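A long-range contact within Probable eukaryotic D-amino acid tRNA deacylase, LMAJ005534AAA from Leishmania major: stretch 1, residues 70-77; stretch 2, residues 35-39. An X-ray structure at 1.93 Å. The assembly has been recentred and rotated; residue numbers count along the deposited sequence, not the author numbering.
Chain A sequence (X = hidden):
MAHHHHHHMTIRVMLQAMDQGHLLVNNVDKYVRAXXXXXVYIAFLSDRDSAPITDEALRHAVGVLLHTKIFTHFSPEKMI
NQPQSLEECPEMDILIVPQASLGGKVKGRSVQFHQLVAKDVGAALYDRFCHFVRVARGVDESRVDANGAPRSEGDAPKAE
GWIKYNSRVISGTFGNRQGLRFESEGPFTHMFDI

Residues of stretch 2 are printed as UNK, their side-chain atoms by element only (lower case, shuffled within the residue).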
# COMPACT_ATOMS: atom_id res chain seq x y z
N ILE A 70 3.96 15.39 5.29
CA ILE A 70 3.19 14.56 4.38
C ILE A 70 1.77 14.36 4.88
O ILE A 70 0.84 14.69 4.18
CB ILE A 70 3.88 13.18 4.20
CG1 ILE A 70 5.31 13.36 3.68
CG2 ILE A 70 3.07 12.31 3.22
CD1 ILE A 70 6.21 12.13 3.92
N PHE A 71 1.65 13.81 6.09
CA PHE A 71 0.37 13.31 6.62
C PHE A 71 -0.36 14.27 7.57
O PHE A 71 0.25 15.05 8.29
CB PHE A 71 0.56 11.93 7.29
CG PHE A 71 1.07 10.87 6.33
CD1 PHE A 71 0.24 10.35 5.36
CD2 PHE A 71 2.39 10.45 6.38
CE1 PHE A 71 0.73 9.41 4.42
CE2 PHE A 71 2.88 9.51 5.48
CZ PHE A 71 2.05 9.00 4.49
N THR A 72 -1.69 14.14 7.57
CA THR A 72 -2.62 15.05 8.25
C THR A 72 -3.33 14.39 9.44
O THR A 72 -4.16 15.02 10.10
CB THR A 72 -3.70 15.54 7.25
OG1 THR A 72 -4.35 14.42 6.64
CG2 THR A 72 -3.07 16.32 6.06
N HIS A 73 -2.98 13.15 9.75
CA HIS A 73 -3.71 12.37 10.75
C HIS A 73 -3.02 12.24 12.12
O HIS A 73 -3.55 11.64 13.04
CB HIS A 73 -3.92 11.00 10.15
CG HIS A 73 -2.72 10.10 10.26
ND1 HIS A 73 -2.21 9.42 9.20
CD2 HIS A 73 -1.95 9.76 11.32
CE1 HIS A 73 -1.20 8.67 9.59
NE2 HIS A 73 -1.03 8.84 10.88
N PHE A 74 -1.82 12.77 12.26
CA PHE A 74 -1.04 12.58 13.50
C PHE A 74 -1.64 13.24 14.74
O PHE A 74 -1.52 12.70 15.86
CB PHE A 74 0.39 13.12 13.35
CG PHE A 74 1.21 12.45 12.29
CD1 PHE A 74 0.93 11.16 11.83
CD2 PHE A 74 2.31 13.11 11.76
CE1 PHE A 74 1.72 10.59 10.89
CE2 PHE A 74 3.09 12.53 10.81
CZ PHE A 74 2.80 11.28 10.37
N SER A 75 -2.28 14.39 14.54
CA SER A 75 -2.70 15.26 15.62
C SER A 75 -4.20 15.60 15.56
O SER A 75 -4.59 16.74 15.25
CB SER A 75 -1.90 16.57 15.53
OG SER A 75 -0.51 16.31 15.46
N PRO A 76 -5.05 14.63 15.90
CA PRO A 76 -6.50 14.82 15.84
C PRO A 76 -7.01 15.98 16.72
O PRO A 76 -8.06 16.55 16.44
CB PRO A 76 -7.07 13.46 16.29
CG PRO A 76 -5.95 12.74 16.97
CD PRO A 76 -4.68 13.28 16.39
N GLU A 77 -6.25 16.34 17.75
CA GLU A 77 -6.53 17.48 18.62
C GLU A 77 -6.31 18.88 17.99
O GLU A 77 -6.62 19.89 18.62
CB GLU A 77 -5.71 17.31 19.92
CG GLU A 77 -4.25 17.83 19.89
CD GLU A 77 -3.23 16.97 19.11
OE1 GLU A 77 -3.47 15.76 18.85
OE2 GLU A 77 -2.15 17.51 18.78
N UNK A 35 1.03 1.38 16.71
CA UNK A 35 -0.13 2.26 16.73
C UNK A 35 -0.07 3.30 15.63
O UNK A 35 0.44 3.05 14.53
N UNK A 36 -0.58 4.49 15.94
CA UNK A 36 -0.74 5.52 14.95
C UNK A 36 0.61 6.03 14.47
O UNK A 36 1.53 6.25 15.25
n UNK A 36 -2.67 9.60 15.61
c UNK A 36 -3.16 9.83 16.84
c UNK A 36 -1.90 7.69 14.35
n UNK A 36 -2.67 10.84 17.51
c UNK A 36 -3.08 8.56 14.70
n UNK A 36 -4.10 9.09 17.40
c UNK A 36 -1.55 6.69 15.46
N UNK A 37 0.70 6.23 13.17
CA UNK A 37 1.91 6.76 12.57
C UNK A 37 1.94 6.49 11.08
O UNK A 37 0.95 6.74 10.39
N UNK A 38 3.06 6.00 10.59
CA UNK A 38 3.24 5.73 9.17
C UNK A 38 3.76 4.31 8.91
O UNK A 38 4.70 3.84 9.57
c UNK A 38 4.54 6.39 7.10
c UNK A 38 4.21 6.75 8.56
c UNK A 38 3.63 8.16 8.69
N UNK A 39 3.13 3.63 7.96
CA UNK A 39 3.60 2.35 7.44
C UNK A 39 4.38 2.58 6.14
O UNK A 39 3.86 3.17 5.17
c UNK A 39 2.94 -0.01 6.73
c UNK A 39 0.74 -0.75 5.32
s UNK A 39 1.72 -1.30 6.74
c UNK A 39 2.46 1.38 7.18

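Position 35 has backbone atoms and nothing more, and no atom of stretch 1 comes within contact distance. An absent side chain means glycine: Gly 35 leads into the contact without joining it.

Position 36 carries seven side-chain atoms, four carbons and three nitrogens. Three carbons run out in a chain to a nitrogen, and that nitrogen joins a carbon bearing the other two. One of these terminal nitrogens lies 2.7 Å from O of Phe 74. This is a guanidinium on a long arm, so the residue is Arg 36. Its CA-to-CB bond points toward stretch 1, and chi1 and chi2, both t, extend the arm before chi3 turns to p. The target is a backbone carbonyl: NH2 of Arg 36 is the nitrogen that donates to O of Phe 74, lying near the guanidinium plane, where the N-H bonds point. A weak hydrogen bond from NE of Arg 36 reaches the same O of Phe 74 at 3.3 Å, so one acceptor receives two donors. Over one face of the guanidinium sits Pro 76, its CD 3.4 Å from NH2 of Arg 36, while CD2 of His 73 packs 3.7 Å from CG of Arg 36 lower on the arm.

Position 37 again has no side-chain atoms. Its backbone still takes part, since its O lies 2.9 Å from NE2 of His 73, near the plane of the imidazole and at its edge. The same carbonyl also borders the edge of the Phe 74 ring. The phi/psi of 162/-133 would jam a CB against the carbonyl O of the preceding residue, which by itself calls for glycine: Gly 37.

Position 38 has three carbons, one carrying the other two, a branch directly at CB. One terminal carbon lies 3.5 Å from CD2 of Phe 71 and 3.6 Å from CZ of Phe 74. That is Val 38, with chi1 t. The carbon is CG2, so a single methyl touches both aromatic rings, meeting the second at its edge.

Position 39 has an unbranched chain of two carbons, a sulfur and a final carbon. Its end leads away from stretch 1, and it makes no contact here. The residue is Met 39.

The contact therefore changes character along a short strand entry. Arg 36 fastens to the carbonyl of an irregular loop, the carbonyl O of Gly 37 lies 2.9 Å from NE2 of His 73, and Val 38 fills an apolar site beside Phe 71 and Phe 74. The design rule is compact: a long polar arm can secure a loop through its backbone, while a small branched residue two positions later packs against its buried aromatics.

Stretch 2 35-39: GRGVM
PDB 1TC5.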